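Local coordinates for GTP cyclohydrolase 1 type 2 homolog (Escherichia coli, Escherichia coli O157:H7, PDB 1NMO), which binds two metal ions, iron in this crystal, at a dinuclear site within a toroidal hexamer and may help degrade radiation-damaged nucleotides, probably protecting against radiation damage, at residues A[144-149]-A[211-216]; A[153-158]-A[198-203]. One frame throughout, in Å; residues are numbered along the deposited sequence.

Contact 1: A[144-149]-A[211-216]; sequences SWIEAR and YAAGHH. With FE (Fe (III) ion), chain G.
The ring of Y211 carries the δ-methyl of I146 over one face: CD1 of I146 stands 4.1 Å from the ring centroid and 28° off the ring normal, a CH-pi contact displaced toward the CG-CD2 bond, with I146 CD1 to Y211 CD2 at 3.7 Å. The indole of W156 stacks on the opposite face, and Y211 OH is hydrogen-bonded to G139 O, which holds the polar end at the start of the helix. This is helix-on-sheet packing of an alpha/beta domain: helix 139-150 is packed over strand 209-212. I146 carries the helix side of the contact, and its branched chain serves two neighbours at once. CG1 lies anti to the carbonyl carbon (chi1 -67°) and sends CD1 to the tyrosine, while CG2 is directed at A213, with I146 CG2 to A213 CB at 3.9 Å. The small methyl of A213 suits a place where the chain leaves the strand beneath the helix. G214 follows with a positive phi of 105°, a conformation in which a CB would collide with the carbonyl oxygen of A213. Beyond this turn the chain reaches the dinuclear site, where H64 and E219 complete the protein ligands of one iron. H215 ND1 is hydrogen-bonded to E194, which fixes the rotation of the imidazole, and H215 NE2 binds that iron at 2.3 Å.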
loop_
_atom_site.group_PDB
_atom_site.type_symbol
_atom_site.label_atom_id
_atom_site.label_comp_id
_atom_site.label_asym_id
_atom_site.label_seq_id
_atom_site.Cartn_x
_atom_site.Cartn_y
_atom_site.Cartn_z
ATOM N N SER A 144 12.677 20.225 6.841
ATOM C CA SER A 144 13.193 18.949 7.345
ATOM C C SER A 144 13.569 18.994 8.787
ATOM O O SER A 144 13.430 18.005 9.492
ATOM C CB SER A 144 14.434 18.523 6.580
ATOM O OG SER A 144 13.955 17.928 5.418
ATOM N N TRP A 145 14.078 20.130 9.222
ATOM C CA TRP A 145 14.490 20.319 10.612
ATOM C C TRP A 145 13.270 20.276 11.577
ATOM O O TRP A 145 13.251 19.607 12.657
ATOM C CB TRP A 145 15.143 21.689 10.675
ATOM C CG TRP A 145 15.419 22.167 12.037
ATOM C CD1 TRP A 145 14.932 23.283 12.636
ATOM C CD2 TRP A 145 16.373 21.606 12.922
ATOM N NE1 TRP A 145 15.551 23.478 13.877
ATOM C CE2 TRP A 145 16.437 22.451 14.063
ATOM C CE3 TRP A 145 17.198 20.468 12.855
ATOM C CZ2 TRP A 145 17.279 22.183 15.129
ATOM C CZ3 TRP A 145 18.049 20.206 13.925
ATOM C CH2 TRP A 145 18.079 21.074 15.052
ATOM N N ILE A 146 12.260 21.045 11.212
ATOM C CA ILE A 146 11.031 21.115 12.000
ATOM C C ILE A 146 10.475 19.677 12.140
ATOM O O ILE A 146 10.080 19.234 13.255
ATOM C CB ILE A 146 10.043 22.090 11.286
ATOM C CG1 ILE A 146 10.639 23.508 11.365
ATOM C CG2 ILE A 146 8.654 22.074 11.911
ATOM C CD1 ILE A 146 9.730 24.687 10.901
ATOM N N GLU A 147 10.504 18.927 11.039
ATOM C CA GLU A 147 9.968 17.555 11.061
ATOM C C GLU A 147 10.755 16.580 11.944
ATOM O O GLU A 147 10.158 15.677 12.584
ATOM C CB GLU A 147 9.859 17.005 9.634
ATOM C CG GLU A 147 9.790 15.465 9.527
ATOM C CD GLU A 147 9.560 14.996 8.045
ATOM O OE1 GLU A 147 9.661 15.820 7.102
ATOM O OE2 GLU A 147 9.295 13.807 7.800
ATOM N N ALA A 148 12.080 16.736 11.992
ATOM C CA ALA A 148 12.931 15.849 12.825
ATOM C C ALA A 148 12.741 16.273 14.290
ATOM O O ALA A 148 12.719 15.446 15.183
ATOM C CB ALA A 148 14.392 16.022 12.420
ATOM N N ARG A 149 12.619 17.578 14.541
ATOM C CA ARG A 149 12.432 18.101 15.906
ATOM C C ARG A 149 11.081 17.770 16.507
ATOM O O ARG A 149 11.001 17.377 17.685
ATOM C CB ARG A 149 12.613 19.636 15.903
ATOM C CG ARG A 149 14.029 20.099 15.516
ATOM C CD ARG A 149 15.099 19.172 16.117
ATOM N NE ARG A 149 15.589 19.613 17.407
ATOM C CZ ARG A 149 15.691 18.839 18.489
ATOM N NH1 ARG A 149 15.311 17.542 18.429
ATOM N NH2 ARG A 149 16.205 19.351 19.642
ATOM N N TYR A 211 5.107 27.590 7.446
ATOM C CA TYR A 211 5.104 26.198 7.923
ATOM C C TYR A 211 3.876 26.033 8.819
ATOM O O TYR A 211 3.665 26.876 9.713
ATOM C CB TYR A 211 6.321 25.889 8.831
ATOM C CG TYR A 211 7.607 26.123 8.126
ATOM C CD1 TYR A 211 8.088 27.388 7.945
ATOM C CD2 TYR A 211 8.243 25.061 7.486
ATOM C CE1 TYR A 211 9.188 27.604 7.090
ATOM C CE2 TYR A 211 9.326 25.238 6.672
ATOM C CZ TYR A 211 9.805 26.517 6.457
ATOM O OH TYR A 211 10.902 26.667 5.574
ATOM N N ALA A 212 3.077 24.965 8.595
ATOM C CA ALA A 212 1.902 24.715 9.453
ATOM C C ALA A 212 2.472 23.473 10.079
ATOM O O ALA A 212 2.451 22.421 9.450
ATOM C CB ALA A 212 0.695 24.401 8.618
ATOM N N ALA A 213 3.019 23.573 11.298
ATOM C CA ALA A 213 3.736 22.436 11.865
ATOM C C ALA A 213 2.927 21.503 12.683
ATOM O O ALA A 213 3.498 20.582 13.285
ATOM C CB ALA A 213 4.914 22.909 12.656
ATOM N N GLY A 214 1.604 21.729 12.704
ATOM C CA GLY A 214 0.714 20.876 13.478
ATOM C C GLY A 214 0.211 21.527 14.744
ATOM O O GLY A 214 0.992 22.088 15.490
ATOM N N HIS A 215 -1.081 21.435 15.043
ATOM C CA HIS A 215 -1.583 22.064 16.266
ATOM C C HIS A 215 -1.107 21.357 17.523
ATOM O O HIS A 215 -0.495 21.963 18.464
ATOM C CB HIS A 215 -3.105 22.098 16.302
ATOM C CG HIS A 215 -3.627 23.005 17.365
ATOM N ND1 HIS A 215 -4.597 23.965 17.132
ATOM C CD2 HIS A 215 -3.363 23.057 18.687
ATOM C CE1 HIS A 215 -4.926 24.554 18.271
ATOM N NE2 HIS A 215 -4.184 24.021 19.231
ATOM N N HIS A 216 -1.475 20.084 17.603
ATOM C CA HIS A 216 -0.997 19.267 18.738
ATOM C C HIS A 216 0.562 19.183 18.812
ATOM O O HIS A 216 1.163 19.289 19.914
ATOM C CB HIS A 216 -1.503 17.858 18.601
ATOM C CG HIS A 216 -0.973 16.948 19.653
ATOM N ND1 HIS A 216 -1.651 16.702 20.843
ATOM C CD2 HIS A 216 0.150 16.185 19.681
ATOM C CE1 HIS A 216 -0.965 15.819 21.554
ATOM N NE2 HIS A 216 0.128 15.487 20.872
HETATM FE FE FE G . -4.212 25.267 21.115
#

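Contact 2: A[153-158]-A[198-203]; sequences KPLWCG and QTIHSA
C157 sets its CB against the δ-methyl of I200 and its sulfur against the methyl of A203, so that one small side chain of the edge strand meets two successive turns of the helix. The separations are ordinary van der Waals distances: 4.1 Å from C157 CB to I200 CD1, and the same, 4.1 Å, from C157 SG to A203 CB. With SG anti to the backbone N (chi1 174°), the sulfur is directed to A203. Cysteine suits the position, being apolar enough for a buried interface and slim enough to fit beside an alanine. A203, with only a methyl, lets the helix come near, and the closest CA atoms of the two segments, those of C157 and A203, are 6.9 Å apart. The CB of I200 does not point straight at the strand, but the chain bends back through CG1 (chi2 -58°) and brings CD1 to the cysteine. L155, two residues earlier and on the same face of the strand, adds a more distant touch, L155 CD2 to I200 CD1 at 4.5 Å, and also packs on P246 of a second subunit. No hydrogen bond crosses between the segments. W156 turns the other way, toward L140 of helix 139-150, as alternation along a strand requires. Helix 197-205, the connection of a beta-alpha-beta unit between parallel strands 189-192 and 209-212, thus covers one face of the sheet edge, its axis 39° from that of strand 155-157, while T199 and A203 also rest on F210 of the adjoining strand 209-212.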
loop_
_atom_site.group_PDB
_atom_site.type_symbol
_atom_site.label_atom_id
_atom_site.label_comp_id
_atom_site.label_asym_id
_atom_site.label_seq_id
_atom_site.Cartn_x
_atom_site.Cartn_y
_atom_site.Cartn_z
ATOM N N LYS A 153 5.812 15.768 9.730
ATOM C CA LYS A 153 6.146 16.567 8.513
ATOM C C LYS A 153 5.311 17.841 8.415
ATOM O O LYS A 153 4.077 17.794 8.321
ATOM C CB LYS A 153 5.905 15.719 7.246
ATOM C CG LYS A 153 6.374 16.378 5.902
ATOM C CD LYS A 153 6.100 15.453 4.707
ATOM C CE LYS A 153 6.652 15.987 3.379
ATOM N NZ LYS A 153 5.969 17.309 3.034
ATOM N N PRO A 154 5.949 19.011 8.379
ATOM C CA PRO A 154 5.019 20.138 8.288
ATOM C C PRO A 154 4.619 20.491 6.852
ATOM O O PRO A 154 5.273 20.116 5.855
ATOM C CB PRO A 154 5.848 21.273 8.891
ATOM C CG PRO A 154 7.157 21.012 8.119
ATOM C CD PRO A 154 7.349 19.504 8.436
ATOM N N LEU A 155 3.545 21.263 6.744
ATOM C CA LEU A 155 3.139 21.768 5.430
ATOM C C LEU A 155 4.089 22.943 5.236
ATOM O O LEU A 155 4.156 23.809 6.097
ATOM C CB LEU A 155 1.711 22.327 5.450
ATOM C CG LEU A 155 1.419 23.357 4.326
ATOM C CD1 LEU A 155 1.944 22.751 3.036
ATOM C CD2 LEU A 155 -0.074 23.609 4.133
ATOM N N TRP A 156 4.837 22.989 4.138
ATOM C CA TRP A 156 5.732 24.140 3.911
ATOM C C TRP A 156 5.413 24.811 2.571
ATOM O O TRP A 156 5.330 24.157 1.527
ATOM C CB TRP A 156 7.191 23.721 3.953
ATOM C CG TRP A 156 8.214 24.727 3.303
ATOM C CD1 TRP A 156 8.370 26.062 3.598
ATOM C CD2 TRP A 156 9.149 24.453 2.242
ATOM N NE1 TRP A 156 9.330 26.623 2.774
ATOM C CE2 TRP A 156 9.821 25.658 1.944
ATOM C CE3 TRP A 156 9.486 23.298 1.519
ATOM C CZ2 TRP A 156 10.809 25.748 0.958
ATOM C CZ3 TRP A 156 10.474 23.399 0.534
ATOM C CH2 TRP A 156 11.115 24.604 0.273
ATOM N N CYS A 157 5.179 26.117 2.618
ATOM C CA CYS A 157 4.899 26.825 1.416
ATOM C C CYS A 157 5.956 27.909 1.337
ATOM O O CYS A 157 5.876 28.911 2.053
ATOM C CB CYS A 157 3.486 27.412 1.463
ATOM S SG CYS A 157 3.104 28.492 0.040
ATOM N N GLY A 158 6.944 27.720 0.464
ATOM C CA GLY A 158 8.011 28.732 0.385
ATOM C C GLY A 158 8.474 29.186 -0.990
ATOM O O GLY A 158 9.539 29.802 -1.152
ATOM N N GLN A 198 -6.779 31.029 3.339
ATOM C CA GLN A 198 -6.186 32.312 3.037
ATOM C C GLN A 198 -4.709 32.468 3.348
ATOM O O GLN A 198 -4.043 33.296 2.731
ATOM C CB GLN A 198 -6.992 33.364 3.760
ATOM C CG GLN A 198 -6.866 33.213 5.255
ATOM C CD GLN A 198 -7.960 33.962 5.934
ATOM O OE1 GLN A 198 -8.000 35.246 5.882
ATOM N NE2 GLN A 198 -8.908 33.204 6.554
ATOM N N THR A 199 -4.242 31.717 4.359
ATOM C CA THR A 199 -2.852 31.697 4.823
ATOM C C THR A 199 -1.869 31.516 3.652
ATOM O O THR A 199 -0.804 32.170 3.580
ATOM C CB THR A 199 -2.596 30.499 5.779
ATOM O OG1 THR A 199 -3.694 30.316 6.703
ATOM C CG2 THR A 199 -1.300 30.748 6.563
ATOM N N ILE A 200 -2.175 30.573 2.757
ATOM C CA ILE A 200 -1.329 30.320 1.577
ATOM C C ILE A 200 -1.118 31.551 0.640
ATOM O O ILE A 200 -0.035 31.762 0.072
ATOM C CB ILE A 200 -1.950 29.138 0.731
ATOM C CG1 ILE A 200 -1.965 27.870 1.572
ATOM C CG2 ILE A 200 -1.105 28.881 -0.491
ATOM C CD1 ILE A 200 -0.593 27.506 2.042
ATOM N N HIS A 201 -2.150 32.351 0.447
ATOM C CA HIS A 201 -1.976 33.539 -0.422
ATOM C C HIS A 201 -1.117 34.561 0.337
ATOM O O HIS A 201 -0.380 35.404 -0.255
ATOM C CB HIS A 201 -3.360 34.162 -0.758
ATOM C CG HIS A 201 -4.348 33.168 -1.291
ATOM N ND1 HIS A 201 -4.057 32.345 -2.360
ATOM C CD2 HIS A 201 -5.571 32.784 -0.844
ATOM C CE1 HIS A 201 -5.061 31.494 -2.551
ATOM N NE2 HIS A 201 -5.988 31.739 -1.642
ATOM N N SER A 202 -1.243 34.554 1.656
ATOM C CA SER A 202 -0.407 35.494 2.415
ATOM C C SER A 202 1.057 35.123 2.290
ATOM O O SER A 202 1.879 35.993 2.081
ATOM C CB SER A 202 -0.791 35.511 3.892
ATOM O OG SER A 202 -2.128 35.975 4.047
ATOM N N ALA A 203 1.381 33.832 2.389
ATOM C CA ALA A 203 2.761 33.361 2.301
ATOM C C ALA A 203 3.337 33.737 0.976
ATOM O O ALA A 203 4.456 34.330 0.885
ATOM C CB ALA A 203 2.808 31.854 2.440
#

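Overall arrangement
Contacts 1 and 2 involve neighbouring strands of one six-stranded mixed sheet, 209-212 and the antiparallel edge strand 155-157, and their centres lie 12 Å apart. The strands are joined directly, A212 N to L155 O being 3.0 Å, a probable hydrogen bond. Helix 139-150 in contact 1 and helix 197-205 in contact 2 pack on opposite faces of this sheet. Each helix precedes a strand of the pair: helix 139-150 leads to strand 155-157, and helix 197-205 to strand 209-212. Contact 1 runs on to the iron site through H215, whereas contact 2 lies farther off, the side chain of L155 being about 12 Å from that of H215.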